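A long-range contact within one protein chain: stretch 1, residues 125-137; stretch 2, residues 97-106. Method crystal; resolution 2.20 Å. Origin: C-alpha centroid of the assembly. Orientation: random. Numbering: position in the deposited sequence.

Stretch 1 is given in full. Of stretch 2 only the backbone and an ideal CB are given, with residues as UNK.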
ATOM      1  N   ILE A 125      -7.328   6.246  -3.451  1.00 34.68           N
ATOM      2  CA  ILE A 125      -7.913   5.421  -4.495  1.00 27.43           C
ATOM      3  C   ILE A 125      -8.315   6.270  -5.689  1.00 25.67           C
ATOM      4  O   ILE A 125      -8.173   5.841  -6.835  1.00 32.48           O
ATOM      5  CB  ILE A 125      -9.154   4.664  -3.982  1.00 24.72           C
ATOM      6  CG1 ILE A 125      -8.749   3.698  -2.865  1.00 26.09           C
ATOM      7  CG2 ILE A 125      -9.829   3.933  -5.127  1.00 33.29           C
ATOM      8  CD1 ILE A 125      -7.649   2.730  -3.253  1.00 32.66           C
ATOM      9  N   ASP A 126      -8.814   7.474  -5.427  1.00 29.71           N
ATOM     10  CA  ASP A 126      -9.222   8.367  -6.512  1.00 33.06           C
ATOM     11  C   ASP A 126      -8.058   8.834  -7.353  1.00 25.10           C
ATOM     12  O   ASP A 126      -8.133   8.824  -8.574  1.00 28.26           O
ATOM     13  CB  ASP A 126      -9.935   9.596  -5.965  1.00 38.00           C
ATOM     14  CG  ASP A 126     -11.272   9.263  -5.375  1.00 46.13           C
ATOM     15  OD1 ASP A 126     -12.127   8.735  -6.116  1.00 51.04           O
ATOM     16  OD2 ASP A 126     -11.465   9.530  -4.174  1.00 58.30           O
ATOM     17  N   SER A 127      -6.988   9.264  -6.693  1.00 24.10           N
ATOM     18  CA  SER A 127      -5.812   9.755  -7.397  1.00 18.96           C
ATOM     19  C   SER A 127      -5.177   8.664  -8.252  1.00 25.69           C
ATOM     20  O   SER A 127      -4.630   8.934  -9.324  1.00 29.76           O
ATOM     21  CB  SER A 127      -4.784  10.285  -6.402  1.00 23.81           C
ATOM     22  OG  SER A 127      -4.233   9.240  -5.631  1.00 24.49           O
ATOM     23  N   ILE A 128      -5.243   7.428  -7.779  1.00 24.11           N
ATOM     24  CA  ILE A 128      -4.672   6.317  -8.521  1.00 24.01           C
ATOM     25  C   ILE A 128      -5.511   6.021  -9.754  1.00 23.16           C
ATOM     26  O   ILE A 128      -4.973   5.789 -10.837  1.00 23.78           O
ATOM     27  CB  ILE A 128      -4.579   5.061  -7.646  1.00 23.31           C
ATOM     28  CG1 ILE A 128      -3.498   5.258  -6.589  1.00 25.14           C
ATOM     29  CG2 ILE A 128      -4.243   3.844  -8.498  1.00 29.81           C
ATOM     30  CD1 ILE A 128      -3.353   4.084  -5.664  1.00 26.23           C
ATOM     31  N   LEU A 129      -6.831   6.026  -9.580  1.00 25.02           N
ATOM     32  CA  LEU A 129      -7.748   5.770 -10.679  1.00 22.31           C
ATOM     33  C   LEU A 129      -7.570   6.825 -11.760  1.00 24.48           C
ATOM     34  O   LEU A 129      -7.562   6.511 -12.949  1.00 10.52           O
ATOM     35  CB  LEU A 129      -9.195   5.786 -10.184  1.00 22.85           C
ATOM     36  CG  LEU A 129      -9.633   4.655  -9.252  1.00 25.79           C
ATOM     37  CD1 LEU A 129     -11.117   4.797  -8.937  1.00 34.11           C
ATOM     38  CD2 LEU A 129      -9.372   3.318  -9.904  1.00 31.32           C
ATOM     39  N   GLU A 130      -7.424   8.081 -11.339  1.00 27.22           N
ATOM     40  CA  GLU A 130      -7.249   9.194 -12.268  1.00 26.77           C
ATOM     41  C   GLU A 130      -5.941   9.096 -13.020  1.00 19.76           C
ATOM     42  O   GLU A 130      -5.893   9.393 -14.206  1.00 22.58           O
ATOM     43  CB  GLU A 130      -7.294  10.527 -11.524  1.00 31.34           C
ATOM     44  CG  GLU A 130      -8.528  11.368 -11.814  1.00 48.93           C
ATOM     45  CD  GLU A 130      -8.756  11.595 -13.301  1.00 52.65           C
ATOM     46  OE1 GLU A 130      -7.802  12.010 -14.002  1.00 42.69           O
ATOM     47  OE2 GLU A 130      -9.899  11.366 -13.762  1.00 51.71           O
ATOM     48  N   LEU A 131      -4.878   8.700 -12.322  1.00 21.84           N
ATOM     49  CA  LEU A 131      -3.560   8.550 -12.940  1.00 19.16           C
ATOM     50  C   LEU A 131      -3.639   7.527 -14.066  1.00 22.33           C
ATOM     51  O   LEU A 131      -3.100   7.750 -15.148  1.00 23.00           O
ATOM     52  CB  LEU A 131      -2.529   8.098 -11.898  1.00 24.56           C
ATOM     53  CG  LEU A 131      -1.757   9.198 -11.162  1.00 21.63           C
ATOM     54  CD1 LEU A 131      -0.993   8.640  -9.968  1.00 26.74           C
ATOM     55  CD2 LEU A 131      -0.800   9.834 -12.151  1.00 29.95           C
ATOM     56  N   TYR A 132      -4.322   6.413 -13.804  1.00 22.11           N
ATOM     57  CA  TYR A 132      -4.483   5.362 -14.796  1.00 16.48           C
ATOM     58  C   TYR A 132      -5.202   5.903 -16.025  1.00 24.46           C
ATOM     59  O   TYR A 132      -4.767   5.682 -17.152  1.00 32.04           O
ATOM     60  CB  TYR A 132      -5.259   4.170 -14.219  1.00 14.92           C
ATOM     61  CG  TYR A 132      -4.377   3.056 -13.673  1.00 17.44           C
ATOM     62  CD1 TYR A 132      -4.248   2.833 -12.297  1.00 15.75           C
ATOM     63  CD2 TYR A 132      -3.649   2.246 -14.535  1.00 15.25           C
ATOM     64  CE1 TYR A 132      -3.402   1.822 -11.803  1.00 18.38           C
ATOM     65  CE2 TYR A 132      -2.809   1.240 -14.053  1.00 13.70           C
ATOM     66  CZ  TYR A 132      -2.687   1.034 -12.702  1.00 13.95           C
ATOM     67  OH  TYR A 132      -1.843   0.046 -12.263  1.00 16.48           O
ATOM     68  N   ARG A 133      -6.303   6.615 -15.829  1.00 29.45           N
ATOM     69  CA  ARG A 133      -7.004   7.149 -16.986  1.00 37.59           C
ATOM     70  C   ARG A 133      -6.079   8.019 -17.809  1.00 30.26           C
ATOM     71  O   ARG A 133      -5.992   7.859 -19.022  1.00 37.81           O
ATOM     72  CB  ARG A 133      -8.233   7.952 -16.562  1.00 33.14           C
ATOM     73  CG  ARG A 133      -9.337   7.077 -16.027  1.00 48.05           C
ATOM     74  CD  ARG A 133     -10.694   7.637 -16.374  1.00 60.34           C
ATOM     75  NE  ARG A 133     -10.919   8.945 -15.770  1.00 66.83           N
ATOM     76  CZ  ARG A 133     -12.061   9.620 -15.869  1.00 72.96           C
ATOM     77  NH1 ARG A 133     -13.080   9.110 -16.553  1.00 70.42           N
ATOM     78  NH2 ARG A 133     -12.190  10.803 -15.279  1.00 69.65           N
ATOM     79  N   GLU A 134      -5.374   8.921 -17.137  1.00 31.00           N
ATOM     80  CA  GLU A 134      -4.460   9.841 -17.804  1.00 36.73           C
ATOM     81  C   GLU A 134      -3.307   9.136 -18.512  1.00 33.60           C
ATOM     82  O   GLU A 134      -2.981   9.462 -19.656  1.00 34.88           O
ATOM     83  CB  GLU A 134      -3.910  10.848 -16.790  1.00 45.90           C
ATOM     84  CG  GLU A 134      -3.344  12.123 -17.402  1.00 58.22           C
ATOM     85  CD  GLU A 134      -2.905  13.134 -16.347  1.00 64.33           C
ATOM     86  OE1 GLU A 134      -2.672  14.308 -16.709  1.00 68.24           O
ATOM     87  OE2 GLU A 134      -2.789  12.753 -15.159  1.00 64.75           O
ATOM     88  N   VAL A 135      -2.688   8.170 -17.841  1.00 33.54           N
ATOM     89  CA  VAL A 135      -1.581   7.446 -18.450  1.00 29.63           C
ATOM     90  C   VAL A 135      -2.071   6.585 -19.616  1.00 28.05           C
ATOM     91  O   VAL A 135      -1.361   6.430 -20.610  1.00 25.63           O
ATOM     92  CB  VAL A 135      -0.839   6.549 -17.422  1.00 30.06           C
ATOM     93  CG1 VAL A 135      -1.785   5.518 -16.841  1.00 33.63           C
ATOM     94  CG2 VAL A 135       0.337   5.846 -18.098  1.00 27.67           C
HETATM   95  N   MSE A 136      -3.279   6.031 -19.505  1.00 20.48           N
HETATM   96  CA  MSE A 136      -3.820   5.209 -20.590  1.00 24.39           C
HETATM   97  C   MSE A 136      -4.229   6.062 -21.788  1.00 21.48           C
HETATM   98  O   MSE A 136      -4.020   5.673 -22.931  1.00 24.65           O
HETATM   99  CB  MSE A 136      -5.026   4.379 -20.124  1.00 29.01           C
HETATM  100  CG  MSE A 136      -4.708   3.302 -19.092  1.00 32.41           C
HETATM  101 SE   MSE A 136      -3.129   2.226 -19.474  1.00 47.12          SE
HETATM  102  CE  MSE A 136      -3.743   1.249 -21.027  1.00 19.02           C
ATOM    103  N   SER A 137      -4.823   7.220 -21.524  1.00 29.07           N
ATOM    104  CA  SER A 137      -5.235   8.113 -22.599  1.00 33.77           C
ATOM    105  C   SER A 137      -3.996   8.561 -23.346  1.00 35.55           C
ATOM    106  O   SER A 137      -4.025   8.781 -24.560  1.00 40.19           O
ATOM    107  CB  SER A 137      -5.945   9.341 -22.035  1.00 33.59           C
ATOM    108  OG  SER A 137      -7.122   8.967 -21.346  1.00 45.30           O
ATOM    109  N   UNK A  97      -1.488  -6.049 -27.654  1.00 23.31           N
ATOM    110  CA  UNK A  97      -2.900  -5.761 -27.452  1.00 19.51           C
ATOM    111  C   UNK A  97      -2.911  -5.220 -26.030  1.00 21.65           C
ATOM    112  O   UNK A  97      -2.708  -5.974 -25.070  1.00 18.54           O
ATOM    113  CB  UNK A  97      -3.809  -6.976 -27.649  1.00 19.51           C
ATOM    114  N   UNK A  98      -3.108  -3.911 -25.902  1.00 16.82           N
ATOM    115  CA  UNK A  98      -3.113  -3.261 -24.599  1.00 19.15           C
ATOM    116  C   UNK A  98      -4.506  -3.170 -24.006  1.00 15.71           C
ATOM    117  O   UNK A  98      -5.368  -2.477 -24.538  1.00 16.62           O
ATOM    118  CB  UNK A  98      -2.507  -1.860 -24.709  1.00 19.15           C
ATOM    119  N   UNK A  99      -4.720  -3.867 -22.899  1.00 14.36           N
ATOM    120  CA  UNK A  99      -6.024  -3.855 -22.257  1.00 11.41           C
ATOM    121  C   UNK A  99      -6.033  -3.016 -20.991  1.00 14.62           C
ATOM    122  O   UNK A  99      -5.137  -3.123 -20.155  1.00 21.33           O
ATOM    123  CB  UNK A  99      -6.462  -5.285 -21.934  1.00 11.41           C
ATOM    124  N   UNK A 100      -7.046  -2.168 -20.861  1.00 15.92           N
ATOM    125  CA  UNK A 100      -7.189  -1.307 -19.694  1.00 17.01           C
ATOM    126  C   UNK A 100      -8.489  -1.694 -18.995  1.00 12.79           C
ATOM    127  O   UNK A 100      -9.579  -1.449 -19.507  1.00 16.08           O
ATOM    128  CB  UNK A 100      -7.181   0.173 -20.082  1.00 17.01           C
ATOM    129  N   UNK A 101      -8.371  -2.320 -17.835  1.00  6.69           N
ATOM    130  CA  UNK A 101      -9.550  -2.712 -17.102  1.00  5.52           C
ATOM    131  C   UNK A 101      -9.757  -1.737 -15.960  1.00 13.10           C
ATOM    132  O   UNK A 101      -8.851  -1.514 -15.154  1.00 16.40           O
ATOM    133  CB  UNK A 101      -9.431  -4.149 -16.589  1.00  5.52           C
ATOM    134  N   UNK A 102     -10.948  -1.149 -15.886  1.00 15.97           N
ATOM    135  CA  UNK A 102     -11.239  -0.184 -14.827  1.00 21.39           C
ATOM    136  C   UNK A 102     -12.619  -0.373 -14.204  1.00 21.72           C
ATOM    137  O   UNK A 102     -13.279  -1.396 -14.410  1.00 25.12           O
ATOM    138  CB  UNK A 102     -11.123   1.238 -15.380  1.00 21.39           C
ATOM    139  N   UNK A 103     -13.040   0.625 -13.433  1.00 14.47           N
ATOM    140  CA  UNK A 103     -14.350   0.629 -12.782  1.00 17.39           C
ATOM    141  C   UNK A 103     -14.474   1.924 -11.995  1.00 23.61           C
ATOM    142  O   UNK A 103     -13.463   2.538 -11.645  1.00 21.27           O
ATOM    143  CB  UNK A 103     -14.533  -0.589 -11.874  1.00 17.39           C
ATOM    144  N   UNK A 104     -15.704   2.347 -11.726  1.00 21.80           N
ATOM    145  CA  UNK A 104     -15.917   3.567 -10.964  1.00 23.23           C
ATOM    146  C   UNK A 104     -15.249   3.415  -9.599  1.00 16.06           C
ATOM    147  O   UNK A 104     -14.989   2.302  -9.155  1.00 18.71           O
ATOM    148  CB  UNK A 104     -17.409   3.870 -10.816  1.00 23.23           C
ATOM    149  N   UNK A 105     -14.942   4.539  -8.930  1.00 20.41           N
ATOM    150  CA  UNK A 105     -14.302   4.538  -7.607  1.00 20.77           C
ATOM    151  C   UNK A 105     -15.160   3.816  -6.577  1.00 19.04           C
ATOM    152  O   UNK A 105     -14.657   3.066  -5.742  1.00 22.22           O
ATOM    153  CB  UNK A 105     -14.031   5.971  -7.143  1.00 20.77           C
ATOM    154  N   UNK A 106     -16.463   4.053  -6.638  1.00 21.20           N
ATOM    155  CA  UNK A 106     -17.382   3.410  -5.712  1.00 20.39           C
ATOM    156  C   UNK A 106     -17.247   1.891  -5.796  1.00 25.23           C
ATOM    157  O   UNK A 106     -17.150   1.223  -4.774  1.00 31.25           O
ATOM    158  CB  UNK A 106     -18.822   3.836  -6.003  1.00 20.39           C
TER

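Stretch 1 is a helix throughout, and the strand at positions 97 to 102 runs nearly antiparallel to it, at 155° between their N-to-C directions, with the axes 10.3 Å apart at closest approach. That spacing leaves room for a layer of side chains.

Position 97 has extended backbone angles and nothing of the helix within reach of its CB, so stretch 1 sets no preference; the residue is K97.

At position 98 the CA-to-CB bond points toward the helix, and the ideal CB lies 5.0 Å from M136 CE. A small or medium apolar side chain would fill this gap, and a beta-branched one suits the strand. The residue is V98, whose CG1 meets M136 CE at 3.6 Å.

Position 99 points away from the helix, and many residues would fit; it is V99.

Position 100 turns back toward the helix. Its ideal CB is 3.7 Å from M136 CE, and beyond it lies a space lined by M136, Y132, R133 and the backbone of L129. A long apolar chain could occupy it, but a flat ring would use the M136 side chain as a lid. The residue is Y100, with chi1 in t, and it has the largest area covered by the helix. M136 CG sits over one ring face, 3.6 Å from the centroid of the Y100 ring and 12° off its normal, a CH-pi contact; the selenium of this selenomethionine is more oblique. The ring reaches along the helix, bringing Y100 CE1 to 4.0 Å from Y132 CB. At its tip, Y100 OH packs 3.2 Å from R133 CG, and no hydrogen bond joins it to the helix.

Position 101 is out of reach of the helix; the residue is L101.

Position 102 points toward the helix, but nothing there lies within 5.5 Å of its ideal CB. Many groups would fit, and H102 makes no contact.

At 103 and 104 the CB atoms point away, and stretch 1 leaves both open; at 104, directly before a helix, Asp, Asn, Ser or Thr would be usual. They are A103, whose O lies 4.2 Å from L129 CD1, and D104, at the N-cap position without a capping bond.

Position 105 opens a helix, with phi near -60°, which a proline ring tolerates in a first turn. L129 CD1, 3.6 Å from the ideal CB, invites a compact apolar group; D126 OD1, at 3.5 Å from that CB, would equally tolerate a polar or positively charged one. In P105, CG packs 3.4 Å from L129 CD1 and CB lies 3.6 Å from D126 OD1.

Position 106 points away, leaving polar residues free; it is S106.

Stretch 2 97-106: KVVYLHADPS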
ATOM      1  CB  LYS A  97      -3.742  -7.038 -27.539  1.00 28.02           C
ATOM      2  CG  LYS A  97      -4.543  -7.189 -28.830  1.00 27.57           C
ATOM      3  CD  LYS A  97      -3.649  -7.155 -30.065  1.00 38.46           C
ATOM      4  CE  LYS A  97      -4.420  -7.524 -31.331  1.00 39.99           C
ATOM      5  NZ  LYS A  97      -5.558  -6.606 -31.608  1.00 31.56           N
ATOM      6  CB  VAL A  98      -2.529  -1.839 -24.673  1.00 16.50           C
ATOM      7  CG1 VAL A  98      -2.471  -1.240 -23.278  1.00 18.16           C
ATOM      8  CG2 VAL A  98      -1.147  -1.885 -25.286  1.00 16.48           C
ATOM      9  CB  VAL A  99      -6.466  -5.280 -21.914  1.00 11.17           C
ATOM     10  CG1 VAL A  99      -7.848  -5.266 -21.293  1.00 10.19           C
ATOM     11  CG2 VAL A  99      -6.448  -6.115 -23.151  1.00 12.63           C
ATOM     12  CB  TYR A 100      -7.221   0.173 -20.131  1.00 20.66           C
ATOM     13  CG  TYR A 100      -7.590   1.176 -19.045  1.00 19.71           C
ATOM     14  CD1 TYR A 100      -7.170   0.999 -17.721  1.00 24.39           C
ATOM     15  CD2 TYR A 100      -8.351   2.313 -19.343  1.00 21.83           C
ATOM     16  CE1 TYR A 100      -7.506   1.925 -16.722  1.00 15.17           C
ATOM     17  CE2 TYR A 100      -8.686   3.244 -18.343  1.00 16.54           C
ATOM     18  CZ  TYR A 100      -8.262   3.041 -17.040  1.00 19.85           C
ATOM     19  OH  TYR A 100      -8.599   3.940 -16.044  1.00 21.00           O
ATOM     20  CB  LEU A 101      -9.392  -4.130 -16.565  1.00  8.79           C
ATOM     21  CG  LEU A 101      -9.157  -5.227 -17.606  1.00 11.99           C
ATOM     22  CD1 LEU A 101      -9.190  -6.591 -16.923  1.00  9.81           C
ATOM     23  CD2 LEU A 101     -10.233  -5.164 -18.680  1.00 12.34           C
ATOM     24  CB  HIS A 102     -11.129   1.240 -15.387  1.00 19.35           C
ATOM     25  CG  HIS A 102     -12.054   1.504 -16.534  1.00 21.23           C
ATOM     26  ND1 HIS A 102     -11.807   1.043 -17.810  1.00 26.38           N
ATOM     27  CD2 HIS A 102     -13.255   2.126 -16.586  1.00 12.37           C
ATOM     28  CE1 HIS A 102     -12.816   1.369 -18.596  1.00 20.99           C
ATOM     29  NE2 HIS A 102     -13.708   2.027 -17.880  1.00 22.88           N
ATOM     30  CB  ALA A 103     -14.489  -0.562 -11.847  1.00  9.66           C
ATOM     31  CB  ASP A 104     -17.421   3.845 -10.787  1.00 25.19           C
ATOM     32  CG  ASP A 104     -18.088   4.335 -12.073  1.00 41.54           C
ATOM     33  OD1 ASP A 104     -17.373   4.846 -12.969  1.00 37.99           O
ATOM     34  OD2 ASP A 104     -19.333   4.229 -12.186  1.00 38.28           O
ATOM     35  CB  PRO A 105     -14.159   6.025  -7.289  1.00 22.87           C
ATOM     36  CG  PRO A 105     -13.965   6.632  -8.637  1.00 20.54           C
ATOM     37  CD  PRO A 105     -14.991   5.905  -9.481  1.00 23.39           C
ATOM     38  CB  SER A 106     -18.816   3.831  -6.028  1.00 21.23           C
ATOM     39  OG  SER A 106     -19.732   2.978  -5.372  1.00 42.01           O
TER
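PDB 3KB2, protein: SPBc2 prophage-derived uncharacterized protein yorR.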